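Local coordinates for heterokaryon incompatibility protein s (PDB 2WVQ) that governs heterokaryon incompatibility in Podospora anserina, forming the [het-s] prion and interacting with het-S from incompatible cells to trigger a lethal reaction, at residues Val32-Gly35 against Arg36-Arg40; Lys100-Lys103 against Arg104-Val108; Asp135-Ser138 against Arg139-Gln143; Lys186-Glu189 against Ile190-Glu193. The protein carries 2 engineered substitutions. One frame throughout, in Å; residues are numbered along the deposited sequence. Where two conformers were deposited one is given.

All four contacts are local ones within the largely helical globular domain, which precedes the prion-forming part of the protein, and they follow one another in series along the chain. Contact 1 leaves strand 32-34 on the way to helix 42-62, contact 2 lies on helix 79-108, contact 3 at the end of helix 124-140 and contact 4 at the end of helix 181-191. Contacts 1 and 2 share one side of the domain, their centres about 15 Å apart. Contacts 3 and 4 touch through an Arg140-Glu191 salt bridge, which ties these two helix ends together. Contacts 2 and 4 lie farthest apart, about 38 Å between centres; among the four, only contact 2 takes part in the dimer interface.

Contact 1 (Val32-Gly35 against Arg36-Arg40); sequences VQLG and RHFGR. Engineered in segment 36-40: His37 (natural residue Pro).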
loop_
_atom_site.group_PDB
_atom_site.type_symbol
_atom_site.label_atom_id
_atom_site.label_comp_id
_atom_site.label_asym_id
_atom_site.label_seq_id
_atom_site.Cartn_x
_atom_site.Cartn_y
_atom_site.Cartn_z
ATOM N N VAL A 32 14.903 -5.639 6.616
ATOM C CA VAL A 32 14.353 -4.416 7.232
ATOM C C VAL A 32 14.887 -3.962 8.602
ATOM O O VAL A 32 14.884 -4.686 9.600
ATOM C CB VAL A 32 12.805 -4.134 6.967
ATOM C CG1 VAL A 32 12.006 -5.356 6.515
ATOM C CG2 VAL A 32 12.128 -3.296 8.088
ATOM N N GLN A 33 15.391 -2.728 8.574
ATOM C CA GLN A 33 15.920 -2.028 9.729
ATOM C C GLN A 33 14.887 -1.006 10.233
ATOM O O GLN A 33 13.981 -0.599 9.497
ATOM C CB GLN A 33 17.181 -1.272 9.325
ATOM C CG GLN A 33 18.377 -2.103 8.900
ATOM C CD GLN A 33 19.381 -1.268 8.120
ATOM O OE1 GLN A 33 20.483 -1.704 7.837
ATOM N NE2 GLN A 33 18.993 -0.046 7.779
ATOM N N LEU A 34 14.993 -0.615 11.507
ATOM C CA LEU A 34 14.139 0.453 12.016
ATOM C C LEU A 34 15.009 1.663 12.361
ATOM O O LEU A 34 16.044 1.530 13.006
ATOM C CB LEU A 34 13.300 0.014 13.228
ATOM C CG LEU A 34 12.306 -1.139 13.011
ATOM C CD1 LEU A 34 11.430 -1.267 14.237
ATOM C CD2 LEU A 34 11.449 -0.918 11.764
ATOM N N GLY A 35 14.539 2.830 11.948
ATOM C CA GLY A 35 15.331 4.042 12.063
ATOM C C GLY A 35 15.217 4.711 13.418
ATOM O O GLY A 35 14.388 4.361 14.273
ATOM N N ARG A 36 16.045 5.728 13.588
ATOM C CA ARG A 36 16.203 6.417 14.852
ATOM C C ARG A 36 14.871 6.861 15.464
ATOM O O ARG A 36 14.719 6.868 16.693
ATOM C CB ARG A 36 17.172 7.601 14.621
ATOM C CG ARG A 36 16.805 8.900 15.305
ATOM C CD ARG A 36 17.193 10.060 14.412
ATOM N NE ARG A 36 18.429 10.671 14.874
ATOM C CZ ARG A 36 18.465 11.757 15.646
ATOM N NH1 ARG A 36 17.332 12.315 16.029
ATOM N NH2 ARG A 36 19.615 12.273 16.041
ATOM N N HIS A 37 13.917 7.226 14.614
ATOM C CA HIS A 37 12.700 7.871 15.069
ATOM C C HIS A 37 11.660 6.996 15.758
ATOM O O HIS A 37 10.717 7.538 16.353
ATOM C CB HIS A 37 12.089 8.798 13.991
ATOM C CG HIS A 37 12.648 10.194 14.027
ATOM N ND1 HIS A 37 13.881 10.522 13.495
ATOM C CD2 HIS A 37 12.166 11.335 14.583
ATOM C CE1 HIS A 37 14.123 11.805 13.698
ATOM N NE2 HIS A 37 13.105 12.319 14.370
ATOM N N PHE A 38 11.847 5.671 15.731
ATOM C CA PHE A 38 11.061 4.759 16.589
ATOM C C PHE A 38 11.280 4.985 18.094
ATOM O O PHE A 38 10.379 4.720 18.903
ATOM C CB PHE A 38 11.309 3.287 16.190
ATOM C CG PHE A 38 10.647 2.932 14.906
ATOM C CD1 PHE A 38 11.333 3.073 13.694
ATOM C CD2 PHE A 38 9.292 2.557 14.890
ATOM C CE1 PHE A 38 10.692 2.769 12.480
ATOM C CE2 PHE A 38 8.651 2.266 13.676
ATOM C CZ PHE A 38 9.356 2.383 12.478
ATOM N N GLY A 39 12.462 5.496 18.447
ATOM C CA GLY A 39 12.811 5.845 19.837
ATOM C C GLY A 39 12.745 4.669 20.793
ATOM O O GLY A 39 13.281 3.595 20.512
ATOM N N ARG A 40 12.059 4.846 21.916
ATOM C CA ARG A 40 11.946 3.762 22.890
ATOM C C ARG A 40 10.970 2.690 22.429
ATOM O O ARG A 40 10.834 1.677 23.093
ATOM C CB ARG A 40 11.515 4.245 24.289
ATOM C CG ARG A 40 11.644 5.759 24.580
ATOM C CD ARG A 40 10.324 6.247 25.178
ATOM N NE ARG A 40 9.225 5.935 24.249
ATOM C CZ ARG A 40 7.949 5.770 24.598
ATOM N NH1 ARG A 40 7.575 5.878 25.873
ATOM N NH2 ARG A 40 7.048 5.486 23.658
#
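Gly35 and Phe38 are tied together by their backbones where strand 32-34 runs on into the 3-10 segment over Arg36-Phe38. Phe38 N donates to Gly35 O at 3.2 Å, and the N-H...O angle of 164° makes this a nearly straight i to i+3 bond. The donor stands above the carbonyl plane rather than on a lone pair. His37 N is nearer the same oxygen, but its angle is too poor for a bond. Gly39 N then repeats the three-residue spacing on Arg36 O, which confirms the 3-10 character.

The turn sets the Leu34 side chain over one face of the Phe38 ring, the two side chains crossing at about a right angle. Phe38 CG lies beside its backbone N (chi1 -73°), which turns the ring back toward Leu34. The CD1 methyl of Leu34 is 4.2 Å from the centroid of the Phe38 ring and only 5° off the normal, a CH-pi contact over the centre of the face. Leu34 CB closes on Phe38 CD1 at 3.7 Å, and Leu34 CD2 meets CE1 of the same ring at 3.8 Å. At the ring's edge and in its plane lies Gly35 O, 3.4 Å from Phe38 CD1.

Leu34 and Phe38 both continue inward onto Cys45 of helix 42-62 and Leu160 of helix 157-176, while the strand pairs in parallel with 152-154. Arg36 and the engineered His37 are exposed. The chemistry is thus divided: Gly35 O accepts the Phe38 N-H and also lies close to the edge of the ring, while the leucine-covered ring face belongs to the apolar interior.

Contact 2 (Lys100-Lys103 against Arg104-Val108); sequences KTSK and RYELV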
loop_
_atom_site.group_PDB
_atom_site.type_symbol
_atom_site.label_atom_id
_atom_site.label_comp_id
_atom_site.label_asym_id
_atom_site.label_seq_id
_atom_site.Cartn_x
_atom_site.Cartn_y
_atom_site.Cartn_z
ATOM N N LYS A 100 10.803 2.148 -1.732
ATOM C CA LYS A 100 10.823 3.429 -2.464
ATOM C C LYS A 100 10.567 4.581 -1.517
ATOM O O LYS A 100 11.218 5.623 -1.624
ATOM C CB LYS A 100 9.782 3.472 -3.583
ATOM C CG LYS A 100 10.048 2.501 -4.690
ATOM C CD LYS A 100 8.949 2.561 -5.695
ATOM C CE LYS A 100 9.256 1.693 -6.889
ATOM N NZ LYS A 100 10.471 2.159 -7.644
ATOM N N THR A 101 9.624 4.411 -0.593
ATOM C CA THR A 101 9.404 5.404 0.471
ATOM C C THR A 101 10.659 5.644 1.328
ATOM O O THR A 101 11.080 6.810 1.561
ATOM C CB THR A 101 8.126 5.069 1.292
ATOM O OG1 THR A 101 7.026 5.060 0.390
ATOM C CG2 THR A 101 7.842 6.099 2.360
ATOM N N SER A 102 11.286 4.551 1.764
ATOM C CA SER A 102 12.529 4.613 2.531
ATOM C C SER A 102 13.660 5.317 1.744
ATOM O O SER A 102 14.365 6.143 2.296
ATOM C CB SER A 102 12.953 3.212 2.957
ATOM O OG SER A 102 14.253 3.205 3.494
ATOM N N LYS A 103 13.816 4.975 0.468
ATOM C CA LYS A 103 14.839 5.548 -0.396
ATOM C C LYS A 103 14.679 7.046 -0.583
ATOM O O LYS A 103 15.674 7.772 -0.684
ATOM C CB LYS A 103 14.910 4.805 -1.731
ATOM C CG LYS A 103 16.032 3.724 -1.739
ATOM C CD LYS A 103 15.979 2.654 -2.859
ATOM C CE LYS A 103 15.713 3.222 -4.271
ATOM N NZ LYS A 103 14.238 3.473 -4.449
ATOM N N ARG A 104 13.423 7.498 -0.606
ATOM C CA ARG A 104 13.097 8.908 -0.737
ATOM C C ARG A 104 13.490 9.696 0.498
ATOM O O ARG A 104 13.923 10.867 0.395
ATOM C CB ARG A 104 11.614 9.097 -1.058
ATOM C CG ARG A 104 11.286 8.812 -2.502
ATOM C CD ARG A 104 9.967 9.426 -2.906
ATOM N NE ARG A 104 8.832 9.127 -2.016
ATOM C CZ ARG A 104 8.079 8.034 -2.054
ATOM N NH1 ARG A 104 8.319 7.051 -2.922
ATOM N NH2 ARG A 104 7.057 7.934 -1.215
ATOM N N TYR A 105 13.370 9.046 1.655
ATOM C CA TYR A 105 13.850 9.602 2.918
ATOM C C TYR A 105 15.386 9.708 2.976
ATOM O O TYR A 105 15.925 10.780 3.364
ATOM C CB TYR A 105 13.325 8.788 4.095
ATOM C CG TYR A 105 13.617 9.410 5.430
ATOM C CD1 TYR A 105 12.726 10.305 6.014
ATOM C CD2 TYR A 105 14.799 9.111 6.113
ATOM C CE1 TYR A 105 13.013 10.885 7.260
ATOM C CE2 TYR A 105 15.083 9.667 7.344
ATOM C CZ TYR A 105 14.195 10.554 7.911
ATOM O OH TYR A 105 14.507 11.100 9.132
ATOM N N GLU A 106 16.066 8.606 2.621
ATOM C CA GLU A 106 17.523 8.522 2.547
ATOM C C GLU A 106 18.147 9.600 1.688
ATOM O O GLU A 106 19.196 10.082 2.015
ATOM C CB GLU A 106 17.975 7.209 1.930
ATOM C CG GLU A 106 18.084 6.021 2.847
ATOM C CD GLU A 106 18.306 4.733 2.045
ATOM O OE1 GLU A 106 17.598 3.718 2.296
ATOM O OE2 GLU A 106 19.162 4.753 1.124
ATOM N N LEU A 107 17.518 9.899 0.555
ATOM C CA LEU A 107 18.060 10.801 -0.437
ATOM C C LEU A 107 18.160 12.227 0.116
ATOM O O LEU A 107 19.071 12.975 -0.236
ATOM C CB LEU A 107 17.219 10.744 -1.730
ATOM C CG LEU A 107 17.815 11.450 -2.956
ATOM C CD1 LEU A 107 19.215 10.928 -3.291
ATOM C CD2 LEU A 107 16.884 11.310 -4.132
ATOM N N VAL A 108 17.252 12.559 1.028
ATOM C CA VAL A 108 17.129 13.904 1.552
ATOM C C VAL A 108 17.613 14.074 3.012
ATOM O O VAL A 108 17.788 15.202 3.462
ATOM C CB VAL A 108 15.653 14.435 1.340
ATOM C CG1 VAL A 108 14.760 14.207 2.575
ATOM C CG2 VAL A 108 15.653 15.871 0.945
#
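Helix 79-108 reaches the dimer interface near its C-terminal end, where Arg104 folds back along the helix surface over Lys100 and Thr101. The bend at chi3 (-51°) turns the guanidinium away from a straight outward course and lays it against the preceding turn. Thr101 CA sits 3.6 Å above the plane of the Arg104 guanidinium, over one face but offset toward the rim, and Arg104 NH2 comes to 3.3 Å from Thr101 OG1. The aliphatic part is close as well, with Arg104 CG 3.3 Å from Lys100 O.

The backbone beneath is regular alpha helix, judged by its i to i+4 bonds. Arg104 N donates to Lys100 O at 3.1 Å and also makes a weak bond to Thr101 O, which receives Tyr105 N too. Glu106 N to Ser102 O is the straightest bond across the two segments, 3.0 Å with an N-H...O angle of 169°. Leu107 N bonds to Lys103 O at 3.1 Å.

The polar ends of Lys100, Thr101 and Arg104 find partners on the second subunit. There, Glu90 and Glu173 form salt bridges with Arg104 and Glu89 with Lys100, while Thr101 OG1 is hydrogen-bonded to Glu90 and, within its own chain, to Ser97 O. On another flank of the helix Tyr105 stacks with Tyr155 of the same chain, and Ser102 OG bonds to Ala153 O. Ser102 OG, set anti to its backbone N (chi1 170°), stays 3.6 Å from Glu106 OE1.

Contact 3 (Asp135-Ser138 against Arg139-Gln143); sequences DLVS and RRQKQ
The guanidinium of Arg139 lies with one face over Asp135 O, at one of two positions deposited for that side chain, so its details are provisional. The carboxylate of Asp135 is not in contact with it: Asp135 OD1 and Arg139 NH2 are 4.6 Å apart. The second guanidinium, that of Arg140, meets Leu136 obliquely, with Arg140 NH1 3.7 Å from Leu136 CD2. These two side chains run side by side in the same direction, the arginine extended from CG to NE. Its far end passes beyond the segments, NH2 into a salt bridge with Glu191 and NH1 to Ser57 OG.

Gln141 packs through its aliphatic part: Gln141 CG is 3.2 Å from Val137 O and 3.8 Å from Val137 CG2. Both residues also rest on Val26 of helix 18-28 and Ser57 of helix 42-62.

The backbone changes its bonding over the same residues. Arg139 N still reaches back four residues to Asp135 O, at 3.0 Å. Arg140 N instead takes Val137 O, three residues back, at 3.0 Å, standing 63° out of the carbonyl plane. Gln141 N divides itself weakly between Val137 O and Ser138 O. The extended psi of 147° at Gln141 shows the chain leaving the helix, and the mixed i+4 and i+3 bonding before it is typical of the fraying C-terminal end of an alpha helix, here helix 124-140.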
loop_
_atom_site.group_PDB
_atom_site.type_symbol
_atom_site.label_atom_id
_atom_site.label_comp_id
_atom_site.label_asym_id
_atom_site.label_seq_id
_atom_site.Cartn_x
_atom_site.Cartn_y
_atom_site.Cartn_z
ATOM N N ASP A 135 14.460 -17.566 14.720
ATOM C CA ASP A 135 14.952 -18.937 14.608
ATOM C C ASP A 135 13.867 -19.888 14.148
ATOM O O ASP A 135 14.129 -20.743 13.305
ATOM C CB ASP A 135 15.530 -19.421 15.944
ATOM C CG ASP A 135 16.918 -18.873 16.225
ATOM O OD1 ASP A 135 17.432 -19.111 17.331
ATOM O OD2 ASP A 135 17.512 -18.225 15.344
ATOM N N LEU A 136 12.683 -19.753 14.737
ATOM C CA LEU A 136 11.491 -20.534 14.424
ATOM C C LEU A 136 11.114 -20.475 12.936
ATOM O O LEU A 136 10.773 -21.494 12.330
ATOM C CB LEU A 136 10.365 -20.012 15.318
ATOM C CG LEU A 136 8.861 -19.793 15.158
ATOM C CD1 LEU A 136 8.418 -19.105 16.410
ATOM C CD2 LEU A 136 8.353 -19.046 13.953
ATOM N N VAL A 137 11.178 -19.282 12.341
ATOM C CA VAL A 137 11.010 -19.206 10.894
ATOM C C VAL A 137 12.155 -19.730 10.086
ATOM O O VAL A 137 11.913 -20.365 9.070
ATOM C CB VAL A 137 10.345 -17.902 10.350
ATOM C CG1 VAL A 137 9.874 -16.947 11.444
ATOM C CG2 VAL A 137 11.030 -17.295 9.106
ATOM N N SER A 138 13.397 -19.539 10.557
ATOM C CA SER A 138 14.574 -20.035 9.818
ATOM C C SER A 138 14.475 -21.531 9.648
ATOM O O SER A 138 14.774 -22.037 8.592
ATOM C CB SER A 138 15.906 -19.688 10.500
ATOM O OG SER A 138 16.187 -18.297 10.355
ATOM N N ARG A 139 14.000 -22.200 10.694
ATOM C CA ARG A 139 13.842 -23.657 10.746
ATOM C C ARG A 139 12.861 -24.182 9.707
ATOM O O ARG A 139 12.972 -25.301 9.258
ATOM C CB ARG A 139 13.343 -24.064 12.131
ATOM C CG ARG A 139 14.399 -24.071 13.204
ATOM C CD ARG A 139 13.891 -24.745 14.472
ATOM N NE ARG A 139 14.825 -24.470 15.556
ATOM C CZ ARG A 139 14.624 -23.563 16.506
ATOM N NH1 ARG A 139 13.492 -22.863 16.552
ATOM N NH2 ARG A 139 15.559 -23.363 17.415
ATOM N N ARG A 140 11.883 -23.354 9.345
ATOM C CA ARG A 140 10.805 -23.769 8.444
ATOM C C ARG A 140 11.055 -23.468 6.987
ATOM O O ARG A 140 10.441 -24.079 6.116
ATOM C CB ARG A 140 9.510 -23.057 8.814
ATOM C CG ARG A 140 8.851 -23.522 10.055
ATOM C CD ARG A 140 7.683 -22.632 10.249
ATOM N NE ARG A 140 6.899 -23.070 11.377
ATOM C CZ ARG A 140 6.120 -22.287 12.107
ATOM N NH1 ARG A 140 6.034 -20.971 11.857
ATOM N NH2 ARG A 140 5.458 -22.822 13.104
ATOM N N GLN A 141 11.909 -22.483 6.726
ATOM C CA GLN A 141 12.048 -21.970 5.383
ATOM C C GLN A 141 12.878 -22.906 4.523
ATOM O O GLN A 141 13.761 -23.630 5.013
ATOM C CB GLN A 141 12.561 -20.508 5.370
ATOM C CG GLN A 141 11.539 -19.473 5.987
ATOM C CD GLN A 141 10.105 -19.637 5.472
ATOM O OE1 GLN A 141 9.818 -19.313 4.309
ATOM N NE2 GLN A 141 9.192 -20.118 6.341
ATOM N N LYS A 142 12.518 -22.927 3.244
ATOM C CA LYS A 142 13.224 -23.689 2.255
ATOM C C LYS A 142 14.623 -23.115 2.182
ATOM O O LYS A 142 14.810 -21.890 2.301
ATOM C CB LYS A 142 12.550 -23.575 0.893
ATOM C CG LYS A 142 13.024 -24.632 -0.097
ATOM C CD LYS A 142 12.750 -24.180 -1.534
ATOM C CE LYS A 142 13.226 -25.225 -2.546
ATOM N NZ LYS A 142 13.263 -24.654 -3.939
ATOM N N GLN A 143 15.595 -24.008 2.028
ATOM C CA GLN A 143 16.968 -23.631 1.744
ATOM C C GLN A 143 17.057 -22.469 0.759
ATOM O O GLN A 143 16.385 -22.437 -0.275
ATOM C CB GLN A 143 17.729 -24.812 1.170
ATOM C CG GLN A 143 19.208 -24.678 1.293
ATOM C CD GLN A 143 19.939 -25.944 0.942
ATOM O OE1 GLN A 143 21.173 -25.972 0.939
ATOM N NE2 GLN A 143 19.194 -27.009 0.659
#

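Contact 4 (Lys186-Glu189 against Ile190-Glu193); sequences KLAE and IEIE
Ile190 and Glu191 complete the C-terminal turn of helix 181-191, and their amides still find regular alpha-helical acceptors. Ile190 N donates to Lys186 O at 2.9 Å with an N-H...O angle of 165°, and Glu191 N to Leu187 O at 3.0 Å. Beyond them the pattern weakens. Ile192 N is shared between Ala188 O and Glu189 O, each at 3.3 Å and each a weak bond, and Glu193 N bonds weakly to Ile190 O, three residues back, which marks the helix giving out.

Ala188 O has a second, firmer partner. A water donates to Ala188 O at 3.0 Å and donates again to Glu191 OE1 at 2.8 Å, so it bridges main chain and carboxylate. The carboxylate also makes two salt bridges, OE1 with Arg58 of helix 42-62 and OE2 with Arg140 of helix 124-140; held between them, it would be expected to stay ionised. Glu191 gets there on a chain extended beyond CG, with CG set beside the backbone N (chi1 -63°). That setting presses Glu191 CG to 3.0 Å from Leu187 O, the carbonyl already occupied by the amide of the same residue.

Past the helix end, Ile192 O accepts from Lys222 NZ, while the Ile192 side chain is buried against Leu201 and Leu204 of helix 198-207 and Ala219 of helix 213-224. Lys186, Glu189 and Ile190 are exposed; Ile190 CD1 just meets CD1 of the more covered Leu187, at 4.5 Å. The CG2 methyl of the buried Ile192 lies 3.4 Å from Glu189 O.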
loop_
_atom_site.group_PDB
_atom_site.type_symbol
_atom_site.label_atom_id
_atom_site.label_comp_id
_atom_site.label_asym_id
_atom_site.label_seq_id
_atom_site.Cartn_x
_atom_site.Cartn_y
_atom_site.Cartn_z
ATOM N N LYS A 186 -2.331 -25.649 16.568
ATOM C CA LYS A 186 -1.291 -26.612 17.034
ATOM C C LYS A 186 0.137 -26.091 16.822
ATOM O O LYS A 186 1.005 -26.195 17.688
ATOM C CB LYS A 186 -1.466 -28.006 16.395
ATOM C CG LYS A 186 -2.453 -28.885 17.156
ATOM C CD LYS A 186 -2.438 -30.361 16.693
ATOM C CE LYS A 186 -1.816 -31.309 17.757
ATOM N NZ LYS A 186 -0.457 -30.821 18.233
ATOM N N LEU A 187 0.356 -25.515 15.651
ATOM C CA LEU A 187 1.636 -24.985 15.270
ATOM C C LEU A 187 2.104 -23.847 16.183
ATOM O O LEU A 187 3.269 -23.828 16.583
ATOM C CB LEU A 187 1.547 -24.538 13.819
ATOM C CG LEU A 187 2.227 -25.328 12.689
ATOM C CD1 LEU A 187 2.847 -26.711 13.002
ATOM C CD2 LEU A 187 1.327 -25.359 11.511
ATOM N N ALA A 188 1.186 -22.937 16.528
ATOM C CA ALA A 188 1.440 -21.815 17.442
ATOM C C ALA A 188 1.677 -22.336 18.863
ATOM O O ALA A 188 2.387 -21.714 19.648
ATOM C CB ALA A 188 0.269 -20.854 17.425
ATOM N N GLU A 189 1.082 -23.491 19.193
ATOM C CA GLU A 189 1.272 -24.112 20.511
ATOM C C GLU A 189 2.699 -24.663 20.603
ATOM O O GLU A 189 3.394 -24.444 21.602
ATOM C CB GLU A 189 0.243 -25.211 20.755
ATOM C CG GLU A 189 -1.156 -24.691 21.118
ATOM C CD GLU A 189 -2.202 -25.803 21.254
ATOM O OE1 GLU A 189 -1.852 -27.016 21.170
ATOM O OE2 GLU A 189 -3.397 -25.460 21.462
ATOM N N ILE A 190 3.130 -25.343 19.537
ATOM C CA ILE A 190 4.505 -25.838 19.398
ATOM C C ILE A 190 5.568 -24.701 19.400
ATOM O O ILE A 190 6.660 -24.868 19.956
ATOM C CB ILE A 190 4.642 -26.731 18.125
ATOM C CG1 ILE A 190 3.775 -27.991 18.249
ATOM C CG2 ILE A 190 6.117 -27.061 17.838
ATOM C CD1 ILE A 190 3.545 -28.739 16.932
ATOM N N GLU A 191 5.249 -23.559 18.787
ATOM C CA GLU A 191 6.184 -22.423 18.737
ATOM C C GLU A 191 6.477 -21.905 20.134
ATOM O O GLU A 191 7.604 -21.502 20.456
ATOM C CB GLU A 191 5.603 -21.281 17.909
ATOM C CG GLU A 191 5.375 -21.632 16.464
ATOM C CD GLU A 191 4.665 -20.535 15.709
ATOM O OE1 GLU A 191 4.332 -19.485 16.310
ATOM O OE2 GLU A 191 4.452 -20.730 14.506
ATOM N N ILE A 192 5.437 -21.960 20.958
ATOM C CA ILE A 192 5.413 -21.378 22.285
ATOM C C ILE A 192 5.792 -22.373 23.422
ATOM O O ILE A 192 5.829 -21.996 24.590
ATOM C CB ILE A 192 4.010 -20.703 22.497
ATOM C CG1 ILE A 192 4.174 -19.252 22.947
ATOM C CG2 ILE A 192 3.070 -21.548 23.389
ATOM C CD1 ILE A 192 3.256 -18.316 22.216
ATOM N N GLU A 193 6.093 -23.626 23.090
ATOM C CA GLU A 193 6.426 -24.595 24.139
ATOM C C GLU A 193 7.798 -24.422 24.800
ATOM O O GLU A 193 8.002 -24.872 25.927
ATOM C CB GLU A 193 6.152 -26.056 23.725
ATOM C CG GLU A 193 6.849 -26.570 22.478
ATOM C CD GLU A 193 6.804 -28.086 22.398
ATOM O OE1 GLU A 193 5.970 -28.635 21.646
ATOM O OE2 GLU A 193 7.594 -28.732 23.118
HETATM O O HOH W 1 2.906 -18.908 18.674
#